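Glycerol dehydrogenase (Schizosaccharomyces pombe, PDB 1TA9) catalyses the NAD(+)-dependent oxidation of glycerol to dihydroxyacetone, using a catalytic zinc ion, and serves in the assimilation of glycerol. Local coordinates at residues A179-A184 / I230-S235; A313-H318 / L331-K336. All blocks are in the same frame, centred on the assembly; numbering follows the deposited sequence.

Interaction 1. Residues A179-A184 / I230-S235. With K (potassium ion), chain J; ZN (zinc ion), chain I.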
ATOM      1  N   ALA B 179      34.223  17.846  11.317  1.00 17.32           N
ATOM      2  CA  ALA B 179      32.769  17.899  11.410  1.00 17.34           C
ATOM      3  C   ALA B 179      32.358  16.908  12.492  1.00 17.46           C
ATOM      4  O   ALA B 179      31.605  15.973  12.229  1.00 17.03           O
ATOM      5  CB  ALA B 179      32.153  17.516  10.066  1.00 17.27           C
ATOM      6  N   SER B 180      32.850  17.130  13.710  1.00 17.63           N
ATOM      7  CA  SER B 180      32.587  16.222  14.825  1.00 18.03           C
ATOM      8  C   SER B 180      31.470  16.571  15.807  1.00 18.10           C
ATOM      9  O   SER B 180      31.170  15.780  16.699  1.00 18.10           O
ATOM     10  CB  SER B 180      33.883  15.995  15.606  1.00 18.41           C
ATOM     11  OG  SER B 180      34.392  17.217  16.105  1.00 19.23           O
ATOM     12  N   SER B 181      30.864  17.743  15.654  1.00 18.18           N
ATOM     13  CA  SER B 181      29.769  18.165  16.526  1.00 18.38           C
ATOM     14  C   SER B 181      29.032  19.296  15.823  1.00 18.47           C
ATOM     15  O   SER B 181      29.501  19.806  14.806  1.00 18.30           O
ATOM     16  CB  SER B 181      30.300  18.664  17.875  1.00 18.42           C
ATOM     17  OG  SER B 181      30.710  20.022  17.793  1.00 18.72           O
ATOM     18  N   ASP B 182      27.881  19.691  16.356  1.00 18.72           N
ATOM     19  CA  ASP B 182      27.111  20.776  15.752  1.00 19.16           C
ATOM     20  C   ASP B 182      27.233  22.070  16.555  1.00 19.29           C
ATOM     21  O   ASP B 182      26.344  22.920  16.523  1.00 19.51           O
ATOM     22  CB  ASP B 182      25.630  20.385  15.620  1.00 19.28           C
ATOM     23  CG  ASP B 182      25.042  19.859  16.919  1.00 19.61           C
ATOM     24  OD1 ASP B 182      25.536  20.251  17.994  1.00 19.22           O
ATOM     25  OD2 ASP B 182      24.074  19.060  16.868  1.00 20.07           O
ATOM     26  N   ALA B 183      28.348  22.229  17.260  1.00 19.35           N
ATOM     27  CA  ALA B 183      28.560  23.423  18.074  1.00 19.58           C
ATOM     28  C   ALA B 183      28.851  24.685  17.260  1.00 19.68           C
ATOM     29  O   ALA B 183      28.541  25.795  17.694  1.00 19.65           O
ATOM     30  CB  ALA B 183      29.698  23.179  19.059  1.00 19.70           C
ATOM     31  N   ALA B 184      29.435  24.510  16.081  1.00 19.43           N
ATOM     32  CA  ALA B 184      29.810  25.634  15.227  1.00 19.36           C
ATOM     33  C   ALA B 184      28.788  26.764  15.069  1.00 19.33           C
ATOM     34  O   ALA B 184      29.092  27.927  15.324  1.00 19.14           O
ATOM     35  CB  ALA B 184      30.221  25.108  13.845  1.00 19.19           C
ATOM     36  N   ILE B 230      28.397  12.490  13.276  1.00 10.40           N
ATOM     37  CA  ILE B 230      27.185  11.781  12.869  1.00 10.29           C
ATOM     38  C   ILE B 230      26.439  11.395  14.144  1.00 10.36           C
ATOM     39  O   ILE B 230      25.209  11.482  14.218  1.00  9.99           O
ATOM     40  CB  ILE B 230      27.535  10.511  12.047  1.00 10.26           C
ATOM     41  CG1 ILE B 230      28.051  10.928  10.666  1.00 10.57           C
ATOM     42  CG2 ILE B 230      26.318   9.588  11.936  1.00 10.25           C
ATOM     43  CD1 ILE B 230      28.617   9.786   9.836  1.00 10.56           C
ATOM     44  N   GLY B 231      27.197  10.981  15.154  1.00 10.42           N
ATOM     45  CA  GLY B 231      26.596  10.602  16.418  1.00 11.00           C
ATOM     46  C   GLY B 231      25.871  11.777  17.042  1.00 11.24           C
ATOM     47  O   GLY B 231      24.779  11.633  17.598  1.00 11.29           O
ATOM     48  N   ASP B 232      26.477  12.954  16.946  1.00 11.34           N
ATOM     49  CA  ASP B 232      25.869  14.151  17.501  1.00 11.98           C
ATOM     50  C   ASP B 232      24.647  14.514  16.653  1.00 11.97           C
ATOM     51  O   ASP B 232      23.589  14.846  17.183  1.00 12.26           O
ATOM     52  CB  ASP B 232      26.875  15.308  17.492  1.00 12.42           C
ATOM     53  CG  ASP B 232      26.514  16.400  18.482  1.00 13.41           C
ATOM     54  OD1 ASP B 232      27.073  17.514  18.387  1.00 13.40           O
ATOM     55  OD2 ASP B 232      25.675  16.135  19.365  1.00 13.76           O
ATOM     56  N   ALA B 233      24.791  14.430  15.334  1.00 11.70           N
ATOM     57  CA  ALA B 233      23.693  14.768  14.432  1.00 11.92           C
ATOM     58  C   ALA B 233      22.485  13.836  14.609  1.00 12.11           C
ATOM     59  O   ALA B 233      21.334  14.262  14.468  1.00 12.20           O
ATOM     60  CB  ALA B 233      24.183  14.737  12.983  1.00 11.61           C
ATOM     61  N   LEU B 234      22.744  12.572  14.922  1.00 12.04           N
ATOM     62  CA  LEU B 234      21.661  11.611  15.126  1.00 12.48           C
ATOM     63  C   LEU B 234      20.731  11.960  16.289  1.00 12.44           C
ATOM     64  O   LEU B 234      19.550  11.617  16.263  1.00 12.64           O
ATOM     65  CB  LEU B 234      22.227  10.205  15.350  1.00 12.75           C
ATOM     66  CG  LEU B 234      22.616   9.422  14.095  1.00 13.28           C
ATOM     67  CD1 LEU B 234      23.343   8.143  14.497  1.00 13.20           C
ATOM     68  CD2 LEU B 234      21.367   9.105  13.284  1.00 13.52           C
ATOM     69  N   SER B 235      21.245  12.635  17.309  1.00 12.27           N
ATOM     70  CA  SER B 235      20.400  12.976  18.446  1.00 12.35           C
ATOM     71  C   SER B 235      19.498  14.183  18.191  1.00 12.22           C
ATOM     72  O   SER B 235      18.485  14.359  18.869  1.00 11.78           O
ATOM     73  CB  SER B 235      21.254  13.241  19.688  1.00 12.59           C
ATOM     74  OG  SER B 235      21.950  14.465  19.585  1.00 13.90           O
TER
HETATM   75  K     K J1504      22.764  17.273  18.352  1.00 17.21           K
HETATM   76 ZN    ZN I1501      26.090  17.770  20.816  1.00 34.17          ZN
HETATM   77  O   HOH W   1      20.517  17.421  19.610  1.00 15.02           O

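Interaction 2. Residues A313-H318 / L331-K336. With ZN (zinc ion), chain I.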
ATOM      1  N   ALA B 313      16.955  14.521  26.820  1.00 13.46           N
ATOM      2  CA  ALA B 313      17.667  13.550  27.641  1.00 13.58           C
ATOM      3  C   ALA B 313      19.042  13.155  27.110  1.00 13.74           C
ATOM      4  O   ALA B 313      19.996  13.055  27.880  1.00 13.79           O
ATOM      5  CB  ALA B 313      16.814  12.304  27.832  1.00 13.50           C
ATOM      6  N   ALA B 314      19.144  12.929  25.804  1.00 13.92           N
ATOM      7  CA  ALA B 314      20.407  12.506  25.201  1.00 14.28           C
ATOM      8  C   ALA B 314      21.618  13.307  25.675  1.00 14.61           C
ATOM      9  O   ALA B 314      22.576  12.740  26.200  1.00 14.47           O
ATOM     10  CB  ALA B 314      20.309  12.566  23.679  1.00 14.55           C
ATOM     11  N   HIS B 315      21.583  14.621  25.496  1.00 14.74           N
ATOM     12  CA  HIS B 315      22.716  15.439  25.918  1.00 15.16           C
ATOM     13  C   HIS B 315      22.879  15.529  27.427  1.00 15.23           C
ATOM     14  O   HIS B 315      23.997  15.626  27.929  1.00 15.15           O
ATOM     15  CB  HIS B 315      22.629  16.830  25.293  1.00 15.16           C
ATOM     16  CG  HIS B 315      23.210  16.886  23.916  1.00 15.69           C
ATOM     17  ND1 HIS B 315      22.641  16.229  22.845  1.00 15.62           N
ATOM     18  CD2 HIS B 315      24.358  17.435  23.456  1.00 15.58           C
ATOM     19  CE1 HIS B 315      23.417  16.368  21.785  1.00 15.94           C
ATOM     20  NE2 HIS B 315      24.465  17.094  22.130  1.00 15.98           N
ATOM     21  N   ALA B 316      21.771  15.485  28.155  1.00 15.48           N
ATOM     22  CA  ALA B 316      21.842  15.529  29.610  1.00 15.72           C
ATOM     23  C   ALA B 316      22.581  14.269  30.071  1.00 16.09           C
ATOM     24  O   ALA B 316      23.396  14.307  30.997  1.00 15.70           O
ATOM     25  CB  ALA B 316      20.440  15.573  30.201  1.00 15.59           C
ATOM     26  N   ILE B 317      22.295  13.152  29.408  1.00 16.56           N
ATOM     27  CA  ILE B 317      22.936  11.885  29.734  1.00 17.28           C
ATOM     28  C   ILE B 317      24.416  11.952  29.373  1.00 17.66           C
ATOM     29  O   ILE B 317      25.263  11.420  30.094  1.00 17.58           O
ATOM     30  CB  ILE B 317      22.251  10.720  28.992  1.00 17.70           C
ATOM     31  CG1 ILE B 317      20.809  10.595  29.489  1.00 18.10           C
ATOM     32  CG2 ILE B 317      23.011   9.420  29.228  1.00 17.69           C
ATOM     33  CD1 ILE B 317      19.945   9.683  28.666  1.00 18.64           C
ATOM     34  N   HIS B 318      24.724  12.611  28.259  1.00 18.07           N
ATOM     35  CA  HIS B 318      26.112  12.774  27.838  1.00 18.81           C
ATOM     36  C   HIS B 318      26.876  13.517  28.934  1.00 19.19           C
ATOM     37  O   HIS B 318      27.998  13.142  29.281  1.00 19.29           O
ATOM     38  CB  HIS B 318      26.185  13.557  26.523  1.00 19.01           C
ATOM     39  CG  HIS B 318      27.484  14.280  26.317  1.00 19.58           C
ATOM     40  ND1 HIS B 318      27.789  15.457  26.967  1.00 19.92           N
ATOM     41  CD2 HIS B 318      28.556  13.991  25.542  1.00 19.88           C
ATOM     42  CE1 HIS B 318      28.991  15.863  26.600  1.00 19.93           C
ATOM     43  NE2 HIS B 318      29.479  14.991  25.736  1.00 20.03           N
ATOM     44  N   LEU B 331      36.636   9.426  25.018  1.00 14.57           N
ATOM     45  CA  LEU B 331      35.495   9.404  24.106  1.00 14.66           C
ATOM     46  C   LEU B 331      35.231  10.787  23.524  1.00 14.71           C
ATOM     47  O   LEU B 331      35.368  11.796  24.216  1.00 14.81           O
ATOM     48  CB  LEU B 331      34.237   8.926  24.841  1.00 14.33           C
ATOM     49  CG  LEU B 331      34.170   7.452  25.247  1.00 14.42           C
ATOM     50  CD1 LEU B 331      33.087   7.262  26.301  1.00 14.32           C
ATOM     51  CD2 LEU B 331      33.884   6.586  24.021  1.00 14.13           C
ATOM     52  N   MET B 332      34.867  10.835  22.249  1.00 14.77           N
ATOM     53  CA  MET B 332      34.552  12.108  21.611  1.00 15.09           C
ATOM     54  C   MET B 332      33.106  12.438  21.954  1.00 15.19           C
ATOM     55  O   MET B 332      32.326  11.554  22.309  1.00 15.09           O
ATOM     56  CB  MET B 332      34.698  12.017  20.091  1.00 15.40           C
ATOM     57  CG  MET B 332      36.128  11.893  19.595  1.00 15.37           C
ATOM     58  SD  MET B 332      36.196  12.028  17.811  1.00 15.70           S
ATOM     59  CE  MET B 332      37.987  11.937  17.516  1.00 15.67           C
ATOM     60  N   HIS B 333      32.753  13.711  21.833  1.00 15.32           N
ATOM     61  CA  HIS B 333      31.404  14.167  22.137  1.00 15.44           C
ATOM     62  C   HIS B 333      30.299  13.334  21.488  1.00 15.02           C
ATOM     63  O   HIS B 333      29.385  12.866  22.170  1.00 14.84           O
ATOM     64  CB  HIS B 333      31.238  15.621  21.710  1.00 16.49           C
ATOM     65  CG  HIS B 333      29.883  16.176  22.005  1.00 17.30           C
ATOM     66  ND1 HIS B 333      29.425  16.366  23.291  1.00 17.94           N
ATOM     67  CD2 HIS B 333      28.873  16.547  21.185  1.00 17.58           C
ATOM     68  CE1 HIS B 333      28.189  16.829  23.251  1.00 18.20           C
ATOM     69  NE2 HIS B 333      27.830  16.947  21.985  1.00 17.90           N
ATOM     70  N   GLY B 334      30.382  13.166  20.171  1.00 14.56           N
ATOM     71  CA  GLY B 334      29.376  12.404  19.453  1.00 14.31           C
ATOM     72  C   GLY B 334      29.282  10.935  19.832  1.00 14.21           C
ATOM     73  O   GLY B 334      28.212  10.329  19.733  1.00 14.37           O
ATOM     74  N   GLU B 335      30.398  10.349  20.247  1.00 13.78           N
ATOM     75  CA  GLU B 335      30.406   8.945  20.636  1.00 13.61           C
ATOM     76  C   GLU B 335      29.564   8.784  21.894  1.00 13.53           C
ATOM     77  O   GLU B 335      28.831   7.809  22.045  1.00 13.66           O
ATOM     78  CB  GLU B 335      31.852   8.478  20.853  1.00 13.41           C
ATOM     79  CG  GLU B 335      32.719   8.794  19.629  1.00 13.71           C
ATOM     80  CD  GLU B 335      34.185   8.431  19.785  1.00 13.71           C
ATOM     81  OE1 GLU B 335      34.703   8.488  20.919  1.00 13.11           O
ATOM     82  OE2 GLU B 335      34.823   8.116  18.757  1.00 13.48           O
ATOM     83  N   LYS B 336      29.657   9.758  22.791  1.00 13.31           N
ATOM     84  CA  LYS B 336      28.879   9.722  24.019  1.00 13.46           C
ATOM     85  C   LYS B 336      27.418  10.073  23.730  1.00 13.33           C
ATOM     86  O   LYS B 336      26.506   9.443  24.262  1.00 13.41           O
ATOM     87  CB  LYS B 336      29.466  10.698  25.048  1.00 14.04           C
ATOM     88  CG  LYS B 336      30.805  10.241  25.630  1.00 14.64           C
ATOM     89  CD  LYS B 336      31.400  11.266  26.596  1.00 15.70           C
ATOM     90  CE  LYS B 336      31.829  12.538  25.878  1.00 16.20           C
ATOM     91  NZ  LYS B 336      32.497  13.507  26.799  1.00 17.19           N
TER
HETATM   92 ZN    ZN I1501      26.090  17.770  20.816  1.00 34.17          ZN
HETATM   93  O   HOH W   2      32.435  15.561  25.258  1.00 37.16           O

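Interaction 1. Residues A179-A184 / I230-S235
Asp232 swings its carboxylate off helix 223-245 toward the facing loop, CG lying opposite the backbone N (chi1 -159°), while Asp182, its own CG lodged between backbone N and carbonyl carbon, brings its carboxylate across at about a right angle. The two acids meet as acceptors: Asp182 OD1 lies 3.2 Å from Asp232 OD1, the planes 46° apart, a closeness that the two nearby cations would make tolerable. One hydrogen bond joins the segments, from Asp182 N to Asp232 OD1 (3.1 Å), arriving on the anti side of that oxygen and 25° out of the carboxylate plane. This is the metal site of the iron-containing alcohol dehydrogenase family, here occupied by zinc. Asp232 OD2 binds zinc at 2.2 Å, and Asp232 OD1 makes a longer second contact with it at 2.6 Å; OD2 also approaches potassium distantly, so the carboxylate lies between the metals. Potassium is bound by Asp182 OD2 at 2.7 Å and by the backbone Asp232 O at 2.8 Å. A water binds 2.6 Å from the potassium ion, while Ser235 OG is more distant at 3.2 Å; Thr236 adds a further ligand. Asp182 OD2 is also hydrogen-bonded to Ser302.

Interaction 2. Residues A313-H318 / L331-K336
Three histidines, His315, His318 and His333, gather into one aromatic cluster, yet only two of them hold the metal: zinc is bound by His315 NE2 and His333 NE2, each at 2.2 Å, while His318 stands behind His333 as a second-shell ring. His333 presents an edge to the face of His318 in an offset edge-to-face pair, the planes 69° apart and CE1 of His333 lying toward the rim. On this edge His333 ND1 comes within 2.8 Å of His318 NE2. His318 gets there because CG is anti to the backbone N (chi1 155°), which sends the ring out from helix 313-322 toward helix 333-347. The Lys336 chain slants across the imidazole of His318, bent at chi3 (-68°), with CE 3.4 Å from His318 NE2. A water ties the two together, accepting from Lys336 NZ at 2.6 Å and lying 3.0 Å from His318 NE2. Were His318 replaced by an alanine, His333 would probably lose the ring packed against its ND1 edge and be less restrained about its CB-CG bond, and the water would lose a partner. On the other ligand, Glu239 is hydrogen-bonded to His315 ND1, so each zinc-bound imidazole has a neighbour at its far nitrogen. Such second-shell contacts are likely to fix ring rotation and tune how strongly each NE2 donates to the zinc.

Zinc is the point that interactions 1 and 2 share: Asp232 of the first, and His315 and His333 of the second, are its three protein ligands, drawn from three helices, 223-245, 313-322 and 333-347. The centres of the contacts lie about 10 Å apart, yet the ligands nearly touch, with Asp232 OD2 3.2 Å from His315 NE2 and Asp232 OD1 3.5 Å from His333 CD2. Ser235 OG, beside potassium, also packs 3.3 Å from His315 CE1. Glu239 is hydrogen-bonded to both Ser235 OG and His315 ND1, and thereby connects the potassium ligand Ser235 to the zinc ligand His315. A glycerol molecule, probably from the crystallisation liquor, lies close to the side chains of Asp182 and His315, consistent with a role for both in binding substrate.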